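Long-range contacts in SspB protein (Streptomyces clavuligerus, PDB 6JUF), which probably acts as a metal-dependent DNase in the SspABCD-SspE defence system, which senses phosphorothioated DNA and protects bacteria against phages: residues S12-H17 with A167-D172; T19-F24 with L198-R203; Y241-T246 with G305-A310; S253-A258 with I270-I275; A284-L289 with W311-E316. All coordinates share one frame; numbering follows the deposited sequence.

Interaction 1 of 5, residues S12-H17 with A167-D172; sequences SSFARH and ASIAKD
Asp-172 and His-17 cross at about a right angle, and the planes of carboxylate and imidazole stand 48° apart. The meeting point is a single oxygen, Asp-172 OD1, gripped by two donors. His-17 NE2 approaches OD1 to 2.7 Å on its anti side, whereas Ala-15 N reaches the same OD1 at 2.9 Å on the syn side, and the two donors come from opposite faces of the carboxylate. The torsion of His-17 sets CG between its own backbone N and carbonyl carbon (chi1 41°), and one face of the ring lies over Ala-15 CA, towards the rim. ND1, the other ring nitrogen, is hydrogen-bonded to Thr-19 N. This is a His-carboxylate hydrogen bond that ties the loop before helix 24-34 to helix 166-180. Glu-18, next in that loop, is a ligand of magnesium in this protein, although no metal is bound in this chain; the side chains of His-17 and Glu-18 are about 6 Å apart. The second oxygen, Asp-172 OD2, lies at the edge of the Phe-14 ring, with CD1 at 3.2 Å and the two planes 25° apart. Besides a bond with Ser-130 OG, OD2 accepts from a water 2.6 Å away that also donates to Ser-13 O. Phe-14 runs side by side with Ile-169, its CD1 3.9 Å from Ile-169 CG1. Next along the loop, Ala-15 CB packs against the helix backbone, 3.5 Å from Ser-168 O, and touches Ser-168 CB as well.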
# COMPACT_ATOMS: atom_id res chain seq x y z
N SER B 12 -3.73 6.92 27.91
CA SER B 12 -4.90 6.04 28.00
C SER B 12 -5.81 6.31 26.78
O SER B 12 -6.71 7.13 26.80
CB SER B 12 -5.66 6.28 29.31
OG SER B 12 -6.73 5.38 29.35
N SER B 13 -5.48 5.69 25.67
CA SER B 13 -6.22 5.84 24.45
C SER B 13 -6.50 4.46 23.89
O SER B 13 -5.57 3.75 23.50
CB SER B 13 -5.43 6.70 23.45
OG SER B 13 -6.15 6.85 22.22
N PHE B 14 -7.79 4.08 23.81
CA PHE B 14 -8.20 2.74 23.33
C PHE B 14 -9.37 2.85 22.35
O PHE B 14 -10.34 3.59 22.59
CB PHE B 14 -8.63 1.85 24.54
CG PHE B 14 -7.52 1.64 25.52
CD1 PHE B 14 -6.64 0.54 25.39
CD2 PHE B 14 -7.30 2.57 26.55
CE1 PHE B 14 -5.57 0.41 26.27
CE2 PHE B 14 -6.25 2.39 27.43
CZ PHE B 14 -5.40 1.34 27.29
N ALA B 15 -9.22 2.16 21.22
CA ALA B 15 -10.28 1.94 20.21
C ALA B 15 -10.75 3.23 19.55
O ALA B 15 -11.82 3.25 18.98
CB ALA B 15 -11.46 1.17 20.82
N ARG B 16 -9.99 4.32 19.64
CA ARG B 16 -10.45 5.58 18.98
C ARG B 16 -10.37 5.48 17.45
O ARG B 16 -10.94 6.34 16.74
CB ARG B 16 -9.58 6.75 19.44
CG ARG B 16 -9.51 6.92 20.95
CD ARG B 16 -10.46 7.94 21.47
NE ARG B 16 -10.29 8.15 22.93
CZ ARG B 16 -10.22 9.36 23.49
NH1 ARG B 16 -10.31 10.49 22.73
NH2 ARG B 16 -10.08 9.49 24.81
N HIS B 17 -9.68 4.46 16.91
CA HIS B 17 -9.65 4.20 15.47
C HIS B 17 -10.89 3.48 15.02
O HIS B 17 -11.11 3.26 13.81
CB HIS B 17 -8.44 3.30 15.16
CG HIS B 17 -8.26 2.20 16.19
ND1 HIS B 17 -9.08 1.11 16.24
CD2 HIS B 17 -7.36 2.07 17.26
CE1 HIS B 17 -8.67 0.31 17.31
NE2 HIS B 17 -7.63 0.93 17.89
N ALA B 167 -14.17 -4.37 25.92
CA ALA B 167 -14.61 -4.32 24.53
C ALA B 167 -13.72 -3.40 23.72
O ALA B 167 -13.45 -3.68 22.51
CB ALA B 167 -16.09 -3.92 24.41
N SER B 168 -13.29 -2.29 24.31
CA SER B 168 -12.36 -1.41 23.57
C SER B 168 -11.01 -2.06 23.34
O SER B 168 -10.37 -1.87 22.27
CB SER B 168 -12.15 -0.10 24.32
OG SER B 168 -13.39 0.54 24.49
N ILE B 169 -10.50 -2.77 24.33
CA ILE B 169 -9.21 -3.46 24.18
C ILE B 169 -9.36 -4.54 23.10
O ILE B 169 -8.47 -4.72 22.25
CB ILE B 169 -8.74 -4.02 25.53
CG1 ILE B 169 -8.38 -2.83 26.46
CG2 ILE B 169 -7.56 -5.00 25.32
CD1 ILE B 169 -8.21 -3.17 27.94
N ALA B 170 -10.47 -5.28 23.11
CA ALA B 170 -10.67 -6.32 22.06
C ALA B 170 -10.69 -5.67 20.68
O ALA B 170 -10.23 -6.28 19.71
CB ALA B 170 -11.99 -7.07 22.28
N LYS B 171 -11.24 -4.46 20.57
CA LYS B 171 -11.25 -3.75 19.27
C LYS B 171 -9.80 -3.34 18.89
O LYS B 171 -9.46 -3.42 17.66
CB LYS B 171 -12.15 -2.51 19.38
CG LYS B 171 -13.63 -2.89 19.36
CD LYS B 171 -14.50 -1.73 19.83
CE LYS B 171 -15.97 -2.15 19.84
NZ LYS B 171 -16.79 -1.19 20.59
N ASP B 172 -8.97 -2.96 19.87
CA ASP B 172 -7.54 -2.69 19.58
C ASP B 172 -6.88 -3.96 19.04
O ASP B 172 -6.09 -3.91 18.08
CB ASP B 172 -6.76 -2.22 20.81
CG ASP B 172 -7.02 -0.79 21.18
OD1 ASP B 172 -7.63 -0.06 20.36
OD2 ASP B 172 -6.59 -0.40 22.28
O HOH W 1 -4.62 1.37 22.27

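Interaction 2 of 5, residues T19-F24 with L198-R203; sequences TFAPRF and LSCPFR
Leu-198 sets its forked end on the flat guanidinium of Arg-23: CD2 sits over the centre of one face, 3.5 Å from Arg-23 CZ, while the other branch, CD1, comes to 3.3 Å from NH2. Arg-23 reaches this methyl pair because its chain is extended from CG to NE; its NH1 goes on to a salt bridge with Glu-105 of the second subunit. Further along, the ring of Pro-22 is a bump fitted into a hollow between two side chains. Its CD rests 4.0 Å from Cys-200 SG, and its CB meets Phe-202 CE2 at 3.8 Å, the two side chains crossing at about a right angle. Two loops are thus packed together at the subunit interface, one ending at Arg-23, the N-cap of helix 24-34, the other entering a 3-10 turn at Pro-201. Two waters link the loops: one donates to both Pro-22 O and Ser-199 O, and a second joins Phe-24 N to Ser-199 OG, which is also bonded to Leu-104 of the second subunit. Within the Leu-198 loop, Arg-203 NH1 donates to Leu-198 O at 2.8 Å and also makes a salt bridge with Glu-204 of the second subunit, while Cys-200 CB covers the centre of one guanidinium face.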
# COMPACT_ATOMS: atom_id res chain seq x y z
N THR B 19 -11.67 0.44 15.04
CA THR B 19 -11.22 -0.76 14.29
C THR B 19 -10.77 -0.50 12.87
O THR B 19 -10.48 -1.46 12.13
CB THR B 19 -12.20 -2.01 14.28
OG1 THR B 19 -13.29 -1.85 13.35
CG2 THR B 19 -12.77 -2.28 15.70
N PHE B 20 -10.70 0.76 12.43
CA PHE B 20 -10.05 1.07 11.14
C PHE B 20 -8.52 1.07 11.29
O PHE B 20 -8.00 1.85 12.08
CB PHE B 20 -10.44 2.48 10.72
CG PHE B 20 -11.89 2.60 10.25
CD1 PHE B 20 -12.34 1.90 9.14
CD2 PHE B 20 -12.78 3.42 10.95
CE1 PHE B 20 -13.66 2.03 8.67
CE2 PHE B 20 -14.10 3.58 10.49
CZ PHE B 20 -14.53 2.86 9.37
N ALA B 21 -7.85 0.19 10.53
CA ALA B 21 -6.37 0.16 10.49
C ALA B 21 -5.88 1.32 9.66
O ALA B 21 -6.67 1.93 8.94
CB ALA B 21 -5.90 -1.19 9.97
N PRO B 22 -4.59 1.67 9.75
CA PRO B 22 -4.12 2.87 9.02
C PRO B 22 -4.29 2.73 7.50
O PRO B 22 -4.19 1.64 6.96
CB PRO B 22 -2.62 2.95 9.40
CG PRO B 22 -2.52 2.20 10.70
CD PRO B 22 -3.54 1.11 10.62
N ARG B 23 -4.51 3.83 6.82
CA ARG B 23 -4.53 3.88 5.38
C ARG B 23 -3.58 4.96 4.89
O ARG B 23 -3.48 6.03 5.53
CB ARG B 23 -5.94 4.32 4.91
CG ARG B 23 -7.09 3.48 5.46
CD ARG B 23 -8.39 3.70 4.68
NE ARG B 23 -9.50 3.15 5.45
CZ ARG B 23 -10.76 3.18 5.05
NH1 ARG B 23 -11.05 3.81 3.89
NH2 ARG B 23 -11.73 2.68 5.82
N PHE B 24 -2.88 4.71 3.76
CA PHE B 24 -1.99 5.72 3.26
C PHE B 24 -2.73 7.06 2.96
O PHE B 24 -2.29 8.14 3.32
CB PHE B 24 -1.25 5.28 1.98
CG PHE B 24 -0.58 6.41 1.28
CD1 PHE B 24 0.56 7.02 1.84
CD2 PHE B 24 -1.14 6.98 0.13
CE1 PHE B 24 1.12 8.16 1.25
CE2 PHE B 24 -0.53 8.09 -0.47
CZ PHE B 24 0.59 8.68 0.10
N LEU B 198 -9.78 -3.59 3.32
CA LEU B 198 -9.00 -2.39 2.98
C LEU B 198 -7.55 -2.77 2.85
O LEU B 198 -7.09 -3.71 3.48
CB LEU B 198 -9.18 -1.29 4.03
CG LEU B 198 -10.64 -0.86 4.08
CD1 LEU B 198 -11.05 -0.48 5.46
CD2 LEU B 198 -10.92 0.24 3.08
N SER B 199 -6.81 -2.05 2.03
CA SER B 199 -5.37 -2.20 2.04
C SER B 199 -4.75 -1.65 3.36
O SER B 199 -5.33 -0.78 4.02
CB SER B 199 -4.74 -1.50 0.83
OG SER B 199 -4.98 -0.10 0.87
N CYS B 200 -3.61 -2.24 3.78
CA CYS B 200 -2.90 -1.61 4.91
C CYS B 200 -1.43 -1.84 4.65
O CYS B 200 -0.99 -3.02 4.63
CB CYS B 200 -3.28 -2.27 6.27
SG CYS B 200 -2.48 -1.34 7.59
N PRO B 201 -0.67 -0.77 4.41
CA PRO B 201 0.71 -0.98 3.92
C PRO B 201 1.63 -1.60 4.96
O PRO B 201 2.70 -2.11 4.64
CB PRO B 201 1.17 0.44 3.52
CG PRO B 201 0.30 1.37 4.37
CD PRO B 201 -1.05 0.67 4.47
N PHE B 202 1.18 -1.63 6.21
CA PHE B 202 2.00 -2.26 7.25
C PHE B 202 2.05 -3.77 7.15
O PHE B 202 2.94 -4.39 7.74
CB PHE B 202 1.53 -1.81 8.63
CG PHE B 202 1.75 -0.32 8.84
CD1 PHE B 202 2.98 0.16 9.28
CD2 PHE B 202 0.77 0.61 8.46
CE1 PHE B 202 3.20 1.53 9.48
CE2 PHE B 202 1.01 1.98 8.59
CZ PHE B 202 2.24 2.44 9.10
N ARG B 203 1.13 -4.35 6.37
CA ARG B 203 1.17 -5.80 6.17
C ARG B 203 2.45 -6.24 5.45
O ARG B 203 2.91 -7.39 5.61
CB ARG B 203 -0.08 -6.30 5.45
CG ARG B 203 -1.36 -6.00 6.19
CD ARG B 203 -2.57 -6.28 5.31
NE ARG B 203 -3.78 -5.91 6.09
CZ ARG B 203 -4.89 -5.43 5.51
NH1 ARG B 203 -4.92 -5.35 4.19
NH2 ARG B 203 -5.96 -5.09 6.21
O HOH W 2 -6.37 -0.47 6.57
O HOH W 3 -3.75 2.35 2.38

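Interaction 3 of 5, residues Y241-T246 with G305-A310; sequences YAARTT and GPFDLA
Ala-242 O is gripped by two backbone donors where its residue backs onto Pro-306: Thr-245 N at 3.1 Å and Thr-246 N at 3.2 Å. The double grip draws the chain round, so that the Thr-246 carbonyl is brought up to the same proline. The contact proper is then almost wholly apolar. Pro-306 drives the CG corner of its ring into the bend, where CG lies 3.5 Å from Thr-246 O and 3.7 Å from Ala-243 CA, and the side chains of Thr-246 and Pro-306 cross at about a right angle. Next to it, Ala-243 CB butts against Phe-307 CB at 3.7 Å. Phe-307 CG is anti to its backbone N (chi1 -172°), and the ring offers Ala-243 CB its edge on the CD1 side; beyond the contact it meets Trp-311. A water accepts from Phe-307 N at 2.9 Å and makes a long, weak bond to Thr-246 O. A proline in the first turn of a helix, here directly after the N-cap Gly-305, is a familiar device, since no N-H is needed there, and the pyrrolidine serves as a packing knob. It seats helix 306-317 on the last part of helix 231-243, with Phe-302 of strand 298-302 also touching Ala-242 and Thr-246. Helix 231-243 appears to open a unit whose helix and strand order resembles a winged helix.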
# COMPACT_ATOMS: atom_id res chain seq x y z
N TYR B 241 16.24 5.63 20.60
CA TYR B 241 15.92 4.98 21.87
C TYR B 241 16.83 5.51 22.99
O TYR B 241 16.38 5.88 24.08
CB TYR B 241 15.99 3.45 21.75
CG TYR B 241 15.55 2.79 23.02
CD1 TYR B 241 14.16 2.65 23.30
CD2 TYR B 241 16.46 2.34 23.97
CE1 TYR B 241 13.77 2.06 24.51
CE2 TYR B 241 16.05 1.78 25.17
CZ TYR B 241 14.70 1.64 25.42
OH TYR B 241 14.27 1.10 26.59
N ALA B 242 18.14 5.54 22.72
CA ALA B 242 19.11 6.06 23.67
C ALA B 242 18.78 7.50 24.08
O ALA B 242 18.92 7.88 25.25
CB ALA B 242 20.51 5.94 23.08
N ALA B 243 18.36 8.29 23.09
CA ALA B 243 18.01 9.69 23.27
C ALA B 243 16.87 9.97 24.27
O ALA B 243 16.73 11.06 24.74
CB ALA B 243 17.72 10.34 21.93
N ARG B 244 16.06 8.95 24.53
CA ARG B 244 15.00 9.07 25.50
C ARG B 244 15.57 9.42 26.87
O ARG B 244 14.90 10.07 27.63
CB ARG B 244 14.23 7.74 25.60
CG ARG B 244 13.51 7.41 24.33
CD ARG B 244 12.78 6.07 24.53
NE ARG B 244 12.09 5.62 23.29
CZ ARG B 244 11.13 4.71 23.24
NH1 ARG B 244 10.71 4.03 24.33
NH2 ARG B 244 10.58 4.45 22.03
N THR B 245 16.80 9.00 27.16
CA THR B 245 17.34 9.16 28.52
C THR B 245 18.64 9.96 28.53
O THR B 245 19.15 10.33 29.59
CB THR B 245 17.53 7.81 29.24
OG1 THR B 245 18.39 6.98 28.45
CG2 THR B 245 16.21 7.10 29.44
N THR B 246 19.21 10.25 27.37
CA THR B 246 20.39 11.13 27.40
C THR B 246 20.53 12.06 26.22
O THR B 246 20.15 11.72 25.10
CB THR B 246 21.71 10.37 27.65
OG1 THR B 246 22.78 11.32 27.79
CG2 THR B 246 22.04 9.40 26.55
N GLY B 305 25.43 13.92 21.41
CA GLY B 305 24.03 13.62 21.73
C GLY B 305 23.43 12.67 20.72
O GLY B 305 23.51 12.90 19.51
N PRO B 306 22.76 11.63 21.18
CA PRO B 306 22.29 10.63 20.21
C PRO B 306 21.09 11.04 19.35
O PRO B 306 20.90 10.46 18.25
CB PRO B 306 21.92 9.43 21.08
CG PRO B 306 21.63 10.04 22.43
CD PRO B 306 22.64 11.16 22.56
N PHE B 307 20.26 11.95 19.82
CA PHE B 307 19.15 12.38 19.00
C PHE B 307 19.60 13.00 17.69
O PHE B 307 19.04 12.66 16.62
CB PHE B 307 18.26 13.34 19.77
CG PHE B 307 16.99 13.68 19.05
CD1 PHE B 307 15.88 12.85 19.23
CD2 PHE B 307 16.91 14.78 18.20
CE1 PHE B 307 14.67 13.14 18.59
CE2 PHE B 307 15.71 15.12 17.56
CZ PHE B 307 14.59 14.28 17.75
N ASP B 308 20.59 13.92 17.73
CA ASP B 308 21.02 14.57 16.49
C ASP B 308 21.69 13.55 15.60
O ASP B 308 21.58 13.64 14.33
CB ASP B 308 21.98 15.77 16.77
CG ASP B 308 21.26 16.97 17.38
OD1 ASP B 308 20.01 17.05 17.31
OD2 ASP B 308 21.94 17.84 17.95
N LEU B 309 22.42 12.62 16.20
CA LEU B 309 23.10 11.60 15.39
C LEU B 309 22.06 10.68 14.74
O LEU B 309 22.22 10.27 13.61
CB LEU B 309 24.14 10.79 16.18
CG LEU B 309 25.31 11.68 16.69
CD1 LEU B 309 26.10 10.83 17.70
CD2 LEU B 309 26.12 12.03 15.45
N ALA B 310 21.01 10.35 15.48
CA ALA B 310 19.97 9.53 14.95
C ALA B 310 19.41 10.16 13.68
O ALA B 310 19.18 9.45 12.70
CB ALA B 310 18.84 9.35 15.98
O HOH W 4 20.20 13.64 22.18

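Interaction 4 of 5, residues S253-A258 with I270-I275; sequences SLARLA and IREADI
Glu-272 lays one face of its carboxylate on the first turn of helix 254-259, over the peptide that joins Leu-254 to Ala-255. The carbonyl carbon of Leu-254 stands almost directly above Glu-272 CD, 4.0 Å away, with OE1 3.5 Å from Ala-255 CA and OE2 3.9 Å from Leu-254 CB at the sides. The anti placement of CG against the backbone N (chi1 -163°) starts an extended chain that carries the acid across. Lying beside a helix N-terminus, the negative charge may be eased by the helix dipole. Nearer the backbone, Glu-272 CB meets Ala-258 CB at 3.6 Å, a small residue that lets the helices come close. Ile-275 fills the other half of the contact with two branches: CG2 is 3.6 Å from Leu-254 CD1, the two side chains sliding past each other in opposite directions, and CD1 settles 3.6 Å from Ala-258 CA. Both helix starts are pinned by side chains, Ser-253 OG capping Arg-256 N at 3.1 Å and Asp-274 OD2 accepting from Arg-271 N at 2.9 Å. The paired helices resemble the helix-turn-helix part of a winged helix, with the short helix 264-268 between them. Leu-257 and Ile-275 both rest on Cys-238 of helix 231-243, while strand 250-253 runs straight into the first helix and Leu-254 is backbone-bonded to Arg-298, at the start of strand 298-302.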
# COMPACT_ATOMS: atom_id res chain seq x y z
N SER B 253 23.89 -0.68 25.73
CA SER B 253 24.37 -2.01 25.45
C SER B 253 23.53 -2.66 24.37
O SER B 253 22.34 -2.32 24.21
CB SER B 253 24.30 -2.84 26.75
OG SER B 253 22.94 -3.05 27.13
N LEU B 254 24.15 -3.55 23.59
CA LEU B 254 23.41 -4.34 22.61
C LEU B 254 22.33 -5.19 23.28
O LEU B 254 21.27 -5.39 22.70
CB LEU B 254 24.33 -5.18 21.74
CG LEU B 254 24.87 -4.56 20.45
CD1 LEU B 254 23.75 -4.62 19.38
CD2 LEU B 254 25.31 -3.11 20.64
N ALA B 255 22.60 -5.72 24.46
CA ALA B 255 21.60 -6.53 25.16
C ALA B 255 20.33 -5.74 25.44
O ALA B 255 19.21 -6.27 25.26
CB ALA B 255 22.21 -7.03 26.50
N ARG B 256 20.47 -4.48 25.89
CA ARG B 256 19.29 -3.60 26.10
C ARG B 256 18.61 -3.27 24.78
O ARG B 256 17.37 -3.30 24.69
CB ARG B 256 19.68 -2.32 26.80
CG ARG B 256 19.97 -2.51 28.30
CD ARG B 256 20.44 -1.20 28.90
NE ARG B 256 19.38 -0.19 28.78
CZ ARG B 256 19.55 1.12 28.84
NH1 ARG B 256 20.76 1.66 29.02
NH2 ARG B 256 18.48 1.92 28.70
N LEU B 257 19.39 -2.93 23.75
CA LEU B 257 18.75 -2.70 22.44
C LEU B 257 17.93 -3.89 21.93
O LEU B 257 16.84 -3.70 21.35
CB LEU B 257 19.76 -2.26 21.38
CG LEU B 257 20.41 -0.88 21.58
CD1 LEU B 257 21.59 -0.78 20.60
CD2 LEU B 257 19.40 0.27 21.36
N ALA B 258 18.43 -5.10 22.13
CA ALA B 258 17.78 -6.31 21.69
C ALA B 258 16.62 -6.69 22.58
O ALA B 258 15.69 -7.31 22.07
CB ALA B 258 18.81 -7.46 21.70
N ILE B 270 13.66 -8.25 15.85
CA ILE B 270 14.97 -8.68 15.30
C ILE B 270 15.89 -9.10 16.43
O ILE B 270 15.73 -8.66 17.56
CB ILE B 270 15.60 -7.57 14.43
CG1 ILE B 270 15.77 -6.27 15.26
CG2 ILE B 270 14.73 -7.41 13.16
CD1 ILE B 270 16.50 -5.15 14.50
N ARG B 271 16.83 -9.99 16.09
CA ARG B 271 17.79 -10.54 17.05
C ARG B 271 18.95 -9.58 17.35
O ARG B 271 19.25 -8.72 16.54
CB ARG B 271 18.34 -11.85 16.49
CG ARG B 271 17.26 -12.90 16.37
CD ARG B 271 17.82 -14.30 16.20
NE ARG B 271 16.90 -15.15 15.43
CZ ARG B 271 15.68 -15.54 15.81
NH1 ARG B 271 15.16 -15.16 16.97
NH2 ARG B 271 14.96 -16.31 15.00
N GLU B 272 19.57 -9.74 18.50
CA GLU B 272 20.76 -8.95 18.86
C GLU B 272 21.80 -8.95 17.75
O GLU B 272 22.40 -7.90 17.53
CB GLU B 272 21.39 -9.48 20.16
CG GLU B 272 22.35 -8.49 20.80
CD GLU B 272 22.86 -8.98 22.13
OE1 GLU B 272 22.04 -9.30 23.05
OE2 GLU B 272 24.07 -9.03 22.27
N ALA B 273 22.03 -10.09 17.09
CA ALA B 273 23.05 -10.24 16.04
C ALA B 273 22.69 -9.31 14.90
O ALA B 273 23.56 -8.72 14.26
CB ALA B 273 23.14 -11.69 15.50
N ASP B 274 21.40 -9.22 14.60
CA ASP B 274 20.90 -8.41 13.50
C ASP B 274 21.11 -6.91 13.80
O ASP B 274 21.44 -6.12 12.91
CB ASP B 274 19.38 -8.63 13.34
CG ASP B 274 19.05 -10.06 12.98
OD1 ASP B 274 19.79 -10.63 12.16
OD2 ASP B 274 18.05 -10.58 13.53
N ILE B 275 20.85 -6.53 15.04
CA ILE B 275 21.08 -5.16 15.46
C ILE B 275 22.58 -4.85 15.39
O ILE B 275 22.98 -3.78 14.96
CB ILE B 275 20.54 -4.94 16.87
CG1 ILE B 275 19.00 -5.09 16.90
CG2 ILE B 275 20.91 -3.58 17.41
CD1 ILE B 275 18.46 -5.24 18.32

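Interaction 5 of 5, residues A284-L289 with W311-E316; sequences ASHQEL and WDVLDE
His-286 presents one ring face to Val-313, whose CG2 lies 4.0 Å from the ring centroid and 20° off the normal, a CH-pi contact displaced towards the rim. At the ring edge the same imidazole makes a His-carboxylate hydrogen bond, which joins the turn after helix 272-285 to helix 306-317. His-286 and Glu-316 reach towards each other tip to tip with planes only 10° apart: NE2 donates to Glu-316 OE1 on the syn side, at 2.8 Å and with an N-H...O angle of 152°. Glu-316 brings its acid to the ring through a chain extended beyond CG. ND1 makes a long, weak bond of 3.5 Å to Glu-288 OE2, so the imidazole sits between two acids, an environment that would tend to favour its protonated form. His-286 opens a type I beta turn ending at Leu-289, and Glu-288 lies within it. On the apolar side of the contact, Leu-289 CD1 approaches Val-313 CG2 at 4.4 Å. Asp-312 sends OD1 to a salt bridge with Arg-322, while its OD2, at 2.9 Å, accepts from a water that also donates to Glu-288 OE1 at 3.0 Å.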
# COMPACT_ATOMS: atom_id res chain seq x y z
N ALA B 284 30.68 2.21 10.45
CA ALA B 284 31.83 2.32 9.56
C ALA B 284 31.88 3.67 8.83
O ALA B 284 32.98 4.17 8.53
CB ALA B 284 31.85 1.18 8.57
N SER B 285 30.70 4.27 8.61
CA SER B 285 30.50 5.54 7.91
C SER B 285 30.54 6.74 8.87
O SER B 285 30.64 7.88 8.42
CB SER B 285 29.07 5.52 7.28
OG SER B 285 29.07 4.80 6.11
N HIS B 286 30.35 6.49 10.17
CA HIS B 286 30.13 7.59 11.13
C HIS B 286 31.19 7.51 12.20
O HIS B 286 31.13 6.58 13.03
CB HIS B 286 28.73 7.44 11.77
CG HIS B 286 27.62 7.97 10.89
ND1 HIS B 286 27.12 9.24 11.01
CD2 HIS B 286 26.92 7.36 9.86
CE1 HIS B 286 26.16 9.41 10.09
NE2 HIS B 286 26.05 8.30 9.37
N GLN B 287 32.13 8.44 12.21
CA GLN B 287 33.24 8.37 13.13
C GLN B 287 32.75 8.55 14.57
O GLN B 287 33.41 8.04 15.49
CB GLN B 287 34.32 9.37 12.74
CG GLN B 287 35.68 9.06 13.41
CD GLN B 287 35.84 9.72 14.76
OE1 GLN B 287 35.23 10.77 15.01
NE2 GLN B 287 36.69 9.14 15.63
N GLU B 288 31.57 9.16 14.75
CA GLU B 288 30.98 9.44 16.05
C GLU B 288 30.39 8.19 16.70
O GLU B 288 30.06 8.19 17.88
CB GLU B 288 29.86 10.49 15.97
CG GLU B 288 30.18 11.79 15.23
CD GLU B 288 29.61 11.82 13.79
OE1 GLU B 288 29.33 12.97 13.29
OE2 GLU B 288 29.44 10.69 13.14
N LEU B 289 30.29 7.09 15.95
CA LEU B 289 29.66 5.89 16.47
C LEU B 289 30.67 4.75 16.50
O LEU B 289 31.44 4.56 15.58
CB LEU B 289 28.47 5.45 15.57
CG LEU B 289 27.38 6.53 15.41
CD1 LEU B 289 26.32 5.97 14.46
CD2 LEU B 289 26.75 6.97 16.74
N TRP B 311 19.16 11.46 13.72
CA TRP B 311 18.66 12.14 12.57
C TRP B 311 19.65 12.30 11.43
O TRP B 311 19.21 12.38 10.31
CB TRP B 311 17.97 13.45 12.96
CG TRP B 311 16.59 13.12 13.40
CD1 TRP B 311 16.13 12.84 14.68
CD2 TRP B 311 15.45 12.97 12.54
NE1 TRP B 311 14.81 12.55 14.66
CE2 TRP B 311 14.34 12.61 13.40
CE3 TRP B 311 15.23 13.10 11.17
CZ2 TRP B 311 13.06 12.36 12.90
CZ3 TRP B 311 13.96 12.89 10.67
CH2 TRP B 311 12.89 12.51 11.52
N ASP B 312 20.94 12.46 11.68
CA ASP B 312 21.92 12.38 10.58
C ASP B 312 21.78 11.05 9.87
O ASP B 312 21.75 11.01 8.64
CB ASP B 312 23.36 12.54 11.08
CG ASP B 312 23.66 13.94 11.60
OD1 ASP B 312 22.90 14.87 11.23
OD2 ASP B 312 24.61 14.09 12.40
N VAL B 313 21.75 9.96 10.62
CA VAL B 313 21.73 8.62 10.05
C VAL B 313 20.40 8.44 9.27
O VAL B 313 20.38 7.94 8.16
CB VAL B 313 21.78 7.58 11.19
CG1 VAL B 313 21.43 6.16 10.73
CG2 VAL B 313 23.16 7.56 11.82
N LEU B 314 19.30 8.88 9.84
CA LEU B 314 18.01 8.73 9.17
C LEU B 314 17.92 9.62 7.91
O LEU B 314 17.47 9.17 6.91
CB LEU B 314 16.86 9.09 10.13
CG LEU B 314 15.44 8.94 9.56
CD1 LEU B 314 15.20 7.53 9.01
CD2 LEU B 314 14.39 9.25 10.63
N ASP B 315 18.38 10.86 7.96
CA ASP B 315 18.32 11.69 6.80
C ASP B 315 19.21 11.13 5.71
O ASP B 315 18.86 11.24 4.51
CB ASP B 315 18.72 13.11 7.15
CG ASP B 315 18.14 14.15 6.18
OD1 ASP B 315 17.05 13.87 5.63
OD2 ASP B 315 18.72 15.23 6.03
N GLU B 316 20.34 10.52 6.06
CA GLU B 316 21.19 9.91 5.05
C GLU B 316 20.46 8.82 4.29
O GLU B 316 20.63 8.64 3.07
CB GLU B 316 22.40 9.33 5.70
CG GLU B 316 23.34 10.43 6.12
CD GLU B 316 24.35 9.94 7.10
OE1 GLU B 316 24.62 8.73 7.06
OE2 GLU B 316 24.93 10.78 7.84
O HOH W 5 26.93 12.69 11.46

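Interactions 1 and 2 form one group, with centres about 16 Å apart. Both use the loop between helices 5-9 and 24-34; their segments alternate along the chain, and they touch where Lys-171 CB packs on Thr-19 CG2. Interactions 3, 4 and 5 come later and form a second group, built round helix 231-243, helix 272-285, helix 306-317 and a three-stranded antiparallel sheet. Interaction 4 falls within the span closed by interaction 3, whereas 3 and 5 interleave and share helix 306-317. Centres of interactions in different groups lie about 29 to 38 Å apart, which sets the magnesium-binding loop, and the interface part in interaction 2, apart from the winged-helix-like segments, which no other chain touches.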